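PDB 2IF6: lipid binding hydrolase from Escherichia coli, which probably acts as a hydrolase of the permuted papain-like YaeF/YiiX (C92) family, although its substrate and reaction are not established. Local coordinates for residues 37-41 against 42-46; 54-57 against 58-62; 77-80 against 81-85; 130-134 against 135-139. All coordinates share one frame; numbering follows the deposited sequence. Where two conformers were deposited one is given.

How the interactions relate
Interactions 1 and 2 are direct neighbours, with centres about 9 Å apart. Strand 43-49 of interaction 1 pairs with strand 53-57 of interaction 2 in the main antiparallel sheet. Val46 N lies 2.7 Å from Thr56 O, a probable hydrogen bond. Both lie near Cys112, His33 and Glu48, whose geometry is consistent with a catalytic Cys-His-Glu triad, not confirmed: the side chains of Val46 and Thr56 touch this group. Interaction 3 starts helix 81-91, and its nearest atoms are about 6 Å from interaction 1. Interaction 4 is remote. Its centre is about 32 Å from that of interaction 1, on the opposite side of the chain's centre.

Interaction 1 (37-41 against 42-46)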
loop_
_atom_site.group_PDB
_atom_site.type_symbol
_atom_site.label_atom_id
_atom_site.label_comp_id
_atom_site.label_asym_id
_atom_site.label_seq_id
_atom_site.Cartn_x
_atom_site.Cartn_y
_atom_site.Cartn_z
ATOM N N LEU A 37 5.806 -0.485 -8.038
ATOM C CA LEU A 37 6.353 -0.062 -9.333
ATOM C C LEU A 37 6.125 -1.192 -10.353
ATOM O O LEU A 37 6.291 -2.367 -10.021
ATOM C CB LEU A 37 7.843 0.264 -9.228
ATOM C CG LEU A 37 8.327 1.682 -8.849
ATOM C CD1 LEU A 37 8.063 2.638 -9.981
ATOM C CD2 LEU A 37 7.687 2.159 -7.539
ATOM N N VAL A 38 5.681 -0.812 -11.562
ATOM C CA VAL A 38 5.678 -1.721 -12.726
ATOM C C VAL A 38 6.302 -0.938 -13.898
ATOM O O VAL A 38 5.817 0.160 -14.251
ATOM C CB VAL A 38 4.285 -2.269 -13.090
ATOM C CG1 VAL A 38 4.358 -3.128 -14.362
ATOM C CG2 VAL A 38 3.741 -3.109 -11.974
ATOM N N MET A 39 7.400 -1.462 -14.440
ATOM C CA MET A 39 8.021 -0.905 -15.636
ATOM C C MET A 39 7.246 -1.386 -16.857
ATOM O O MET A 39 7.117 -2.585 -17.115
ATOM C CB MET A 39 9.521 -1.239 -15.723
ATOM C CG MET A 39 10.293 -0.953 -14.440
ATOM S SD MET A 39 10.111 0.725 -13.746
ATOM C CE MET A 39 10.990 1.645 -14.965
ATOM N N ARG A 40 6.659 -0.441 -17.578
ATOM C CA ARG A 40 5.892 -0.768 -18.776
ATOM C C ARG A 40 6.590 -0.101 -19.944
ATOM O O ARG A 40 6.769 1.115 -19.953
ATOM C CB ARG A 40 4.465 -0.275 -18.651
ATOM C CG ARG A 40 3.716 -0.814 -17.434
ATOM C CD ARG A 40 2.403 -0.048 -17.295
ATOM N NE ARG A 40 1.354 -0.510 -18.200
ATOM C CZ ARG A 40 0.324 0.241 -18.597
ATOM N NH1 ARG A 40 0.205 1.506 -18.191
ATOM N NH2 ARG A 40 -0.592 -0.248 -19.399
ATOM N N ASN A 41 7.066 -0.902 -20.894
ATOM C CA ASN A 41 7.943 -0.390 -21.963
ATOM C C ASN A 41 9.070 0.460 -21.381
ATOM O O ASN A 41 9.401 1.529 -21.892
ATOM C CB ASN A 41 7.124 0.385 -23.014
ATOM C CG ASN A 41 7.876 0.617 -24.326
ATOM O OD1 ASN A 41 7.265 0.977 -25.333
ATOM N ND2 ASN A 41 9.197 0.449 -24.316
ATOM N N LYS A 42 9.656 -0.018 -20.276
ATOM C CA LYS A 42 10.820 0.599 -19.632
ATOM C C LYS A 42 10.527 1.960 -18.964
ATOM O O LYS A 42 11.453 2.691 -18.622
ATOM C CB LYS A 42 12.025 0.745 -20.594
ATOM C CG LYS A 42 12.390 -0.515 -21.387
ATOM C CD LYS A 42 13.287 -1.418 -20.597
ATOM C CE LYS A 42 13.462 -2.766 -21.320
ATOM N NZ LYS A 42 14.150 -3.704 -20.416
ATOM N N LYS A 43 9.249 2.265 -18.776
ATOM C CA LYS A 43 8.833 3.501 -18.163
ATOM C C LYS A 43 8.175 3.150 -16.844
ATOM O O LYS A 43 7.397 2.196 -16.792
ATOM C CB LYS A 43 7.789 4.189 -19.044
ATOM C CG LYS A 43 8.330 4.605 -20.438
ATOM C CD LYS A 43 7.158 5.071 -21.290
ATOM C CE LYS A 43 7.630 5.677 -22.595
ATOM N NZ LYS A 43 8.683 4.825 -23.234
ATOM N N PRO A 44 8.487 3.913 -15.783
ATOM C CA PRO A 44 7.943 3.589 -14.461
ATOM C C PRO A 44 6.497 4.055 -14.211
ATOM O O PRO A 44 6.167 5.255 -14.327
ATOM C CB PRO A 44 8.914 4.268 -13.505
ATOM C CG PRO A 44 9.444 5.419 -14.261
ATOM C CD PRO A 44 9.416 5.061 -15.728
ATOM N N TYR A 45 5.659 3.081 -13.879
ATOM C CA TYR A 45 4.307 3.336 -13.459
ATOM C C TYR A 45 4.153 2.813 -12.041
ATOM O O TYR A 45 4.879 1.902 -11.644
ATOM C CB TYR A 45 3.311 2.627 -14.379
ATOM C CG TYR A 45 3.229 3.262 -15.771
ATOM C CD1 TYR A 45 2.078 3.948 -16.183
ATOM C CD2 TYR A 45 4.296 3.165 -16.671
ATOM C CE1 TYR A 45 1.999 4.523 -17.444
ATOM C CE2 TYR A 45 4.237 3.770 -17.961
ATOM C CZ TYR A 45 3.072 4.422 -18.328
ATOM O OH TYR A 45 2.983 5.010 -19.570
ATOM N N VAL A 46 3.193 3.362 -11.305
ATOM C CA VAL A 46 2.849 2.868 -9.983
ATOM C C VAL A 46 1.479 2.163 -10.072
ATOM O O VAL A 46 0.441 2.798 -10.377
ATOM C CB VAL A 46 2.846 4.006 -8.896
ATOM C CG1 VAL A 46 2.400 3.444 -7.522
ATOM C CG2 VAL A 46 4.224 4.674 -8.808
HETATM O O HOH W 1 9.570 -2.608 -19.077
HETATM O O HOH W 2 11.361 3.865 -22.767
#
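Val38 N donates to Tyr45 O at 2.8 Å, with an almost straight N-H...O angle of 170°. The same carbonyl oxygen is touched by the CA-H of Leu37, so two groups of one strand grip it. Tyr45 N returns the bond to Val38 O. Nearer the turn, Arg40 N donates to Lys43 O at 2.8 Å, and Met39 CA makes a similar C-H contact to that oxygen. Lys43 N closes the ladder on Arg40 O. This is a beta hairpin with a two-residue type I' turn, whose corners are Asn41 and Lys42, both at positive phi. A water bridges Asn41 O and Lys43 NZ across the turn.

On one face Arg40 lies across the ring of Tyr45. The chain runs out extended to lay CD over the ring, 4.0 Å from the Tyr45 centroid, in a CH-pi contact; the bend at chi3 (80°) then turns the guanidinium over it. NH1 follows toward the rim, 3.5 Å above the ring plane. Arg40 CZ is 4.8 Å from the Tyr45 centroid, a cation-pi contact. The guanidinium plane stands 80° from the ring, so the group meets the face by its edge. On the other face Met39 curls over Pro44, with CE 3.6 Å from Pro44 CB. Leu37 CD1 lies 4.0 Å from Pro44 CB, the two side chains pointing the same way.

The hairpin is part of the main antiparallel sheet. Leu37 and Val46 pack on Ile11 of strand 10-13, Pro44 and Val46 lie against helix 58-63, and Arg40 also makes a cation-pi contact with Tyr55 of strand 53-57.

Interaction 2 (54-57 against 58-62); sequences KYTP and LKQWI
Thr56 and Gln60 meet with their side chains at about a right angle. The methyl of Thr56 does the touching. CG2 lies anti to the backbone N and reaches the Gln60 amide, with Thr56 CG2 to Gln60 NE2 at 3.3 Å. The Gln60 chain is extended, and its CG, also anti to the backbone N, carries the amide to Thr56 and Pro57. The amide oxygen comes up beside the proline ring, with Gln60 OE1 3.8 Å from Pro57 CD. One amide thus spans two successive residues, its nitrogen by the threonine and its oxygen by the proline.

Of the Trp61 side chain, CB comes nearest the threonine methyl, 4.1 Å from Thr56 CG2. The indole then leads away, with Thr56 CB near its plane, at the edge.

Strand 54-57 passes directly, without a loop, into helix 58-62, and the chain turns so that the segment axes stand at 90°. Pro57 is the N-cap. Its carbonyl accepts the first helical bond, Trp61 N to Pro57 O at 2.9 Å, with an N-H...O angle of 171° and the donor nearly along the C=O axis. Ile62 N continues the pattern onto Leu58 O. Leu58 turns its side chain from the strand and packs on Pro44, Val46 and Ile11.

Two polar side-chain atoms here bond Glu48, part of a possible Cys-His-Glu triad: Thr56 OG1 to OE2, and, weakly, Trp61 NE1 to OE1. The Trp61 ring also meets that of His33, their planes about 25° apart.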
loop_
_atom_site.group_PDB
_atom_site.type_symbol
_atom_site.label_atom_id
_atom_site.label_comp_id
_atom_site.label_asym_id
_atom_site.label_seq_id
_atom_site.Cartn_x
_atom_site.Cartn_y
_atom_site.Cartn_z
ATOM N N LYS A 54 -5.225 0.436 -10.734
ATOM C CA LYS A 54 -4.796 1.072 -11.984
ATOM C C LYS A 54 -3.293 1.339 -11.969
ATOM O O LYS A 54 -2.637 1.277 -10.910
ATOM C CB LYS A 54 -5.507 2.425 -12.152
ATOM C CG LYS A 54 -4.962 3.492 -11.165
ATOM C CD LYS A 54 -5.768 4.783 -11.154
ATOM C CE LYS A 54 -5.275 5.734 -12.231
ATOM N NZ LYS A 54 -6.180 6.936 -12.356
ATOM N N TYR A 55 -2.768 1.661 -13.139
ATOM C CA TYR A 55 -1.401 2.186 -13.291
ATOM C C TYR A 55 -1.389 3.707 -13.408
ATOM O O TYR A 55 -2.179 4.293 -14.162
ATOM C CB TYR A 55 -0.769 1.670 -14.572
ATOM C CG TYR A 55 -0.759 0.180 -14.769
ATOM C CD1 TYR A 55 0.050 -0.650 -13.985
ATOM C CD2 TYR A 55 -1.517 -0.397 -15.789
ATOM C CE1 TYR A 55 0.097 -2.016 -14.213
ATOM C CE2 TYR A 55 -1.502 -1.745 -16.014
ATOM C CZ TYR A 55 -0.691 -2.555 -15.234
ATOM O OH TYR A 55 -0.710 -3.894 -15.484
ATOM N N THR A 56 -0.464 4.336 -12.701
ATOM C CA THR A 56 -0.292 5.772 -12.718
ATOM C C THR A 56 1.163 6.111 -13.025
ATOM O O THR A 56 2.048 5.530 -12.414
ATOM C CB THR A 56 -0.600 6.342 -11.306
ATOM O OG1 THR A 56 -1.946 6.006 -10.963
ATOM C CG2 THR A 56 -0.432 7.831 -11.267
ATOM N N PRO A 57 1.422 7.077 -13.936
ATOM C CA PRO A 57 2.822 7.462 -14.157
ATOM C C PRO A 57 3.513 7.900 -12.856
ATOM O O PRO A 57 2.941 8.613 -12.048
ATOM C CB PRO A 57 2.717 8.623 -15.153
ATOM C CG PRO A 57 1.466 8.397 -15.874
ATOM C CD PRO A 57 0.506 7.805 -14.847
ATOM N N LEU A 58 4.723 7.425 -12.639
ATOM C CA LEU A 58 5.449 7.698 -11.385
ATOM C C LEU A 58 5.542 9.198 -11.018
ATOM O O LEU A 58 5.353 9.587 -9.873
ATOM C CB LEU A 58 6.844 7.068 -11.443
ATOM C CG LEU A 58 7.757 7.340 -10.246
ATOM C CD1 LEU A 58 7.146 6.690 -8.960
ATOM C CD2 LEU A 58 9.141 6.762 -10.516
ATOM N N LYS A 59 5.784 10.049 -11.998
ATOM C CA LYS A 59 5.905 11.463 -11.701
ATOM C C LYS A 59 4.598 11.960 -11.101
ATOM O O LYS A 59 4.613 12.642 -10.082
ATOM C CB LYS A 59 6.300 12.277 -12.947
ATOM C CG LYS A 59 6.358 13.780 -12.657
ATOM C CD LYS A 59 6.625 14.614 -13.935
ATOM C CE LYS A 59 6.283 16.098 -13.668
ATOM N NZ LYS A 59 4.809 16.238 -13.479
ATOM N N GLN A 60 3.471 11.573 -11.701
ATOM C CA GLN A 60 2.154 12.000 -11.211
ATOM C C GLN A 60 1.840 11.386 -9.810
ATOM O O GLN A 60 1.306 12.061 -8.902
ATOM C CB GLN A 60 1.093 11.653 -12.258
ATOM C CG GLN A 60 -0.360 11.631 -11.805
ATOM C CD GLN A 60 -1.275 11.007 -12.872
ATOM O OE1 GLN A 60 -1.028 11.164 -14.082
ATOM N NE2 GLN A 60 -2.308 10.274 -12.430
ATOM N N TRP A 61 2.159 10.108 -9.644
ATOM C CA TRP A 61 1.987 9.462 -8.335
ATOM C C TRP A 61 2.697 10.207 -7.197
ATOM O O TRP A 61 2.130 10.425 -6.143
ATOM C CB TRP A 61 2.479 8.013 -8.392
ATOM C CG TRP A 61 2.023 7.228 -7.210
ATOM C CD1 TRP A 61 0.850 6.531 -7.091
ATOM C CD2 TRP A 61 2.702 7.106 -5.945
ATOM N NE1 TRP A 61 0.771 5.945 -5.834
ATOM C CE2 TRP A 61 1.910 6.270 -5.129
ATOM C CE3 TRP A 61 3.910 7.611 -5.435
ATOM C CZ2 TRP A 61 2.280 5.944 -3.829
ATOM C CZ3 TRP A 61 4.292 7.260 -4.156
ATOM C CH2 TRP A 61 3.464 6.440 -3.361
ATOM N N ILE A 62 3.954 10.592 -7.413
ATOM C CA ILE A 62 4.746 11.216 -6.356
ATOM C C ILE A 62 4.202 12.609 -6.012
ATOM O O ILE A 62 4.205 13.021 -4.834
ATOM C CB ILE A 62 6.216 11.360 -6.775
ATOM C CG1 ILE A 62 6.873 9.972 -6.845
ATOM C CG2 ILE A 62 6.966 12.346 -5.807
ATOM C CD1 ILE A 62 8.292 9.965 -7.452
#

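Interaction 3 (77-80 against 81-85); sequences GGLS and VEQQQ
A capping box opens helix 81-91, built by Ser80 at the N-cap and Gln83 three residues on. The two residues exchange side chain for backbone. Gln83 N donates to Ser80 OG at 3.0 Å, nearly straight. In return Ser80 N donates to Gln83 OE1 at 2.9 Å, with an angle of 166° at the hydrogen. The donor lies in the plane of the Gln83 amide, on a lone pair of OE1. Ser80 OG takes the place between its backbone N and carbonyl carbon (chi1 63°), which brings it to the Gln83 amide. Gln83 reaches back with an extended chain to give Ser80 N its acceptor, while Ser80 OG gives Gln83 N one.

The regular pattern begins with Gln84 N, which donates to Ser80 O at 3.0 Å. Leu79 packs against the outside of the box. Its side chain crosses that of Gln83 at about a right angle, with Leu79 CD2 3.6 Å from Gln83 OE1. Leu79 CB also touches Gln84 CG at 3.8 Å. Beyond the contact, Leu79 rests on Tyr120 and Gln83 on Leu124, both of helix 112-124. The Gln84 side chain touches Gln6 and Thr7, and its NE2 makes a weak bond to Leu79 O at 3.3 Å, bent to 126° at the hydrogen.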
loop_
_atom_site.group_PDB
_atom_site.type_symbol
_atom_site.label_atom_id
_atom_site.label_comp_id
_atom_site.label_asym_id
_atom_site.label_seq_id
_atom_site.Cartn_x
_atom_site.Cartn_y
_atom_site.Cartn_z
ATOM N N GLY A 77 18.755 -7.382 -2.081
ATOM C CA GLY A 77 19.479 -8.081 -3.183
ATOM C C GLY A 77 18.789 -8.077 -4.552
ATOM O O GLY A 77 19.362 -8.533 -5.565
ATOM N N GLY A 78 17.574 -7.531 -4.601
ATOM C CA GLY A 78 16.845 -7.359 -5.858
ATOM C C GLY A 78 16.091 -8.604 -6.278
ATOM O O GLY A 78 16.395 -9.731 -5.803
ATOM N N LEU A 79 15.097 -8.406 -7.161
ATOM C CA LEU A 79 14.349 -9.500 -7.815
ATOM C C LEU A 79 14.991 -9.827 -9.167
ATOM O O LEU A 79 15.608 -8.931 -9.791
ATOM C CB LEU A 79 12.913 -9.026 -8.083
ATOM C CG LEU A 79 12.140 -8.727 -6.792
ATOM C CD1 LEU A 79 10.732 -8.398 -7.154
ATOM C CD2 LEU A 79 12.156 -9.945 -5.823
ATOM N N SER A 80 14.859 -11.092 -9.609
ATOM C CA SER A 80 15.312 -11.481 -10.935
ATOM C C SER A 80 14.296 -10.958 -11.946
ATOM O O SER A 80 13.158 -10.584 -11.591
ATOM C CB SER A 80 15.358 -13.006 -11.069
ATOM O OG SER A 80 14.049 -13.540 -10.929
ATOM N N VAL A 81 14.684 -10.963 -13.214
ATOM C CA VAL A 81 13.739 -10.616 -14.284
ATOM C C VAL A 81 12.508 -11.519 -14.270
ATOM O O VAL A 81 11.372 -11.050 -14.447
ATOM C CB VAL A 81 14.455 -10.581 -15.672
ATOM C CG1 VAL A 81 13.440 -10.636 -16.829
ATOM C CG2 VAL A 81 15.344 -9.339 -15.753
ATOM N N GLU A 82 12.706 -12.811 -14.006
ATOM C CA GLU A 82 11.583 -13.737 -13.911
ATOM C C GLU A 82 10.596 -13.404 -12.748
ATOM O O GLU A 82 9.351 -13.469 -12.902
ATOM C CB GLU A 82 12.147 -15.156 -13.751
ATOM C CG GLU A 82 11.087 -16.272 -13.890
ATOM C CD GLU A 82 11.648 -17.658 -13.562
ATOM O OE1 GLU A 82 12.807 -17.955 -13.967
ATOM O OE2 GLU A 82 10.935 -18.447 -12.879
ATOM N N GLN A 83 11.149 -13.073 -11.585
ATOM C CA GLN A 83 10.329 -12.657 -10.436
ATOM C C GLN A 83 9.531 -11.393 -10.792
ATOM O O GLN A 83 8.336 -11.343 -10.584
ATOM C CB GLN A 83 11.206 -12.417 -9.215
ATOM C CG GLN A 83 11.751 -13.721 -8.619
ATOM C CD GLN A 83 12.675 -13.484 -7.465
ATOM O OE1 GLN A 83 13.667 -12.752 -7.572
ATOM N NE2 GLN A 83 12.370 -14.121 -6.337
ATOM N N GLN A 84 10.211 -10.401 -11.355
ATOM C CA GLN A 84 9.562 -9.168 -11.804
ATOM C C GLN A 84 8.390 -9.412 -12.784
ATOM O O GLN A 84 7.319 -8.817 -12.629
ATOM C CB GLN A 84 10.622 -8.226 -12.380
ATOM C CG GLN A 84 11.632 -7.709 -11.356
ATOM C CD GLN A 84 12.702 -6.827 -12.031
ATOM O OE1 GLN A 84 12.509 -6.368 -13.147
ATOM N NE2 GLN A 84 13.809 -6.596 -11.362
ATOM N N GLN A 85 8.599 -10.269 -13.791
ATOM C CA GLN A 85 7.564 -10.662 -14.757
ATOM C C GLN A 85 6.389 -11.382 -14.079
ATOM O O GLN A 85 5.246 -11.286 -14.539
ATOM C CB GLN A 85 8.132 -11.586 -15.851
ATOM C CG GLN A 85 8.996 -10.850 -16.888
ATOM C CD GLN A 85 9.813 -11.758 -17.813
ATOM O OE1 GLN A 85 9.775 -13.004 -17.719
ATOM N NE2 GLN A 85 10.570 -11.125 -18.718
#

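Interaction 4 (130-134 against 135-139); sequences EQQKL and KEFDL
Leu134, Gln132 and Lys133 carry this contact from the 130-134 side, and each meets a residue of the turn that follows. Leu134 works mainly through its carbonyl. Phe137 N donates to Leu134 O at 3.2 Å, coming from above the carbonyl plane. Leu139 CD1 approaches the same oxygen at 3.9 Å. The isobutyl group of Leu134 leads away from the turn.

Gln132 lies over the Phe137 ring. Its CG sits between the backbone N and the carbonyl carbon (chi1 72°), and the extended chain then carries the amide across. NE2 stands over the centre of the Phe137 ring, 3.2 Å above its plane, with amide and ring planes 70° apart.

Lys133 is held at both backbone ends by Glu136. Lys133 N donates to Glu136 OE2 at 2.9 Å, almost straight at 168° but from above the carboxylate plane. Glu136 N donates back to Lys133 O, also at 2.9 Å. This bond and that of Phe137 each span three residues, the spacing of a 3-10 turn. The Lys133 and Lys135 chains run side by side, with Lys133 NZ and Lys135 NZ 4.5 Å apart. Both make salt bridges to the carboxylate of Glu159, whose negative charge probably offsets the closeness of the two ammonium groups.

The turn leaves strand 132-133, which pairs antiparallel with strand 161-162. Phe137 touches Val162 on that strand, Leu134 packs on Ile156, and Leu139 lies on Val144 and Leu148 of helix 142-152.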
loop_
_atom_site.group_PDB
_atom_site.type_symbol
_atom_site.label_atom_id
_atom_site.label_comp_id
_atom_site.label_asym_id
_atom_site.label_seq_id
_atom_site.Cartn_x
_atom_site.Cartn_y
_atom_site.Cartn_z
ATOM N N GLU A 130 3.031 -8.385 8.113
ATOM C CA GLU A 130 2.251 -9.139 9.074
ATOM C C GLU A 130 0.787 -8.678 8.966
ATOM O O GLU A 130 0.502 -7.487 8.763
ATOM C CB GLU A 130 2.786 -8.929 10.496
ATOM C CG GLU A 130 4.241 -9.418 10.733
ATOM C CD GLU A 130 4.442 -10.902 10.372
ATOM O OE1 GLU A 130 3.896 -11.796 11.068
ATOM O OE2 GLU A 130 5.134 -11.168 9.366
ATOM N N GLN A 131 -0.128 -9.631 9.059
ATOM C CA GLN A 131 -1.546 -9.320 9.106
ATOM C C GLN A 131 -1.929 -9.236 10.565
ATOM O O GLN A 131 -1.358 -9.953 11.399
ATOM C CB GLN A 131 -2.360 -10.449 8.487
ATOM C CG GLN A 131 -2.161 -10.721 7.008
ATOM C CD GLN A 131 -2.911 -11.974 6.529
ATOM O OE1 GLN A 131 -3.445 -12.750 7.330
ATOM N NE2 GLN A 131 -2.958 -12.169 5.222
ATOM N N GLN A 132 -2.886 -8.377 10.884
ATOM C CA GLN A 132 -3.494 -8.409 12.209
ATOM C C GLN A 132 -4.970 -7.982 12.109
ATOM O O GLN A 132 -5.447 -7.621 11.029
ATOM C CB GLN A 132 -2.702 -7.586 13.237
ATOM C CG GLN A 132 -2.801 -6.097 13.083
ATOM C CD GLN A 132 -2.086 -5.283 14.190
ATOM O OE1 GLN A 132 -1.172 -5.764 14.877
ATOM N NE2 GLN A 132 -2.525 -4.046 14.366
ATOM N N LYS A 133 -5.695 -8.088 13.213
ATOM C CA LYS A 133 -7.141 -7.749 13.180
ATOM C C LYS A 133 -7.324 -6.254 13.315
ATOM O O LYS A 133 -6.510 -5.576 13.935
ATOM C CB LYS A 133 -7.882 -8.480 14.293
ATOM C CG LYS A 133 -8.152 -9.944 14.002
ATOM C CD LYS A 133 -8.694 -10.620 15.237
ATOM C CE LYS A 133 -9.153 -12.009 14.882
ATOM N NZ LYS A 133 -9.647 -12.748 16.065
ATOM N N LEU A 134 -8.412 -5.732 12.747
ATOM C CA LEU A 134 -8.689 -4.305 12.853
ATOM C C LEU A 134 -8.659 -3.813 14.303
ATOM O O LEU A 134 -8.129 -2.743 14.581
ATOM C CB LEU A 134 -10.030 -3.939 12.188
ATOM C CG LEU A 134 -10.434 -2.468 12.357
ATOM C CD1 LEU A 134 -9.509 -1.612 11.514
ATOM C CD2 LEU A 134 -11.906 -2.260 11.991
ATOM N N LYS A 135 -9.218 -4.602 15.221
ATOM C CA LYS A 135 -9.260 -4.196 16.635
ATOM C C LYS A 135 -7.884 -4.076 17.288
ATOM O O LYS A 135 -7.767 -3.457 18.344
ATOM C CB LYS A 135 -10.149 -5.148 17.457
ATOM C CG LYS A 135 -9.601 -6.532 17.624
ATOM C CD LYS A 135 -10.675 -7.476 18.199
ATOM C CE LYS A 135 -10.072 -8.785 18.561
ATOM N NZ LYS A 135 -11.081 -9.780 19.063
ATOM N N GLU A 136 -6.863 -4.671 16.667
ATOM C CA GLU A 136 -5.481 -4.669 17.196
ATOM C C GLU A 136 -4.681 -3.401 16.848
ATOM O O GLU A 136 -3.581 -3.142 17.393
ATOM C CB GLU A 136 -4.779 -5.997 16.797
ATOM C CG GLU A 136 -5.469 -7.155 17.511
ATOM C CD GLU A 136 -5.169 -8.543 16.959
ATOM O OE1 GLU A 136 -5.500 -9.529 17.674
ATOM O OE2 GLU A 136 -4.604 -8.656 15.842
ATOM N N PHE A 137 -5.246 -2.580 15.974
ATOM C CA PHE A 137 -4.649 -1.281 15.690
ATOM C C PHE A 137 -4.928 -0.377 16.863
ATOM O O PHE A 137 -5.581 -0.816 17.831
ATOM C CB PHE A 137 -5.127 -0.755 14.331
ATOM C CG PHE A 137 -4.563 -1.545 13.182
ATOM C CD1 PHE A 137 -3.322 -1.233 12.652
ATOM C CD2 PHE A 137 -5.238 -2.655 12.684
ATOM C CE1 PHE A 137 -2.779 -1.989 11.597
ATOM C CE2 PHE A 137 -4.701 -3.415 11.632
ATOM C CZ PHE A 137 -3.484 -3.086 11.090
ATOM N N ASP A 138 -4.407 0.845 16.808
ATOM C CA ASP A 138 -4.594 1.811 17.877
ATOM C C ASP A 138 -5.795 2.683 17.535
ATOM O O ASP A 138 -5.711 3.573 16.693
ATOM C CB ASP A 138 -3.341 2.653 18.062
ATOM C CG ASP A 138 -3.422 3.587 19.278
ATOM O OD1 ASP A 138 -4.500 3.685 19.937
ATOM O OD2 ASP A 138 -2.395 4.230 19.571
ATOM N N LEU A 139 -6.908 2.411 18.199
ATOM C CA LEU A 139 -8.191 3.040 17.878
ATOM C C LEU A 139 -8.610 3.985 18.997
ATOM O O LEU A 139 -9.727 4.516 19.003
ATOM C CB LEU A 139 -9.266 1.971 17.618
ATOM C CG LEU A 139 -8.964 0.895 16.564
ATOM C CD1 LEU A 139 -10.167 0.008 16.367
ATOM C CD2 LEU A 139 -8.516 1.461 15.200
#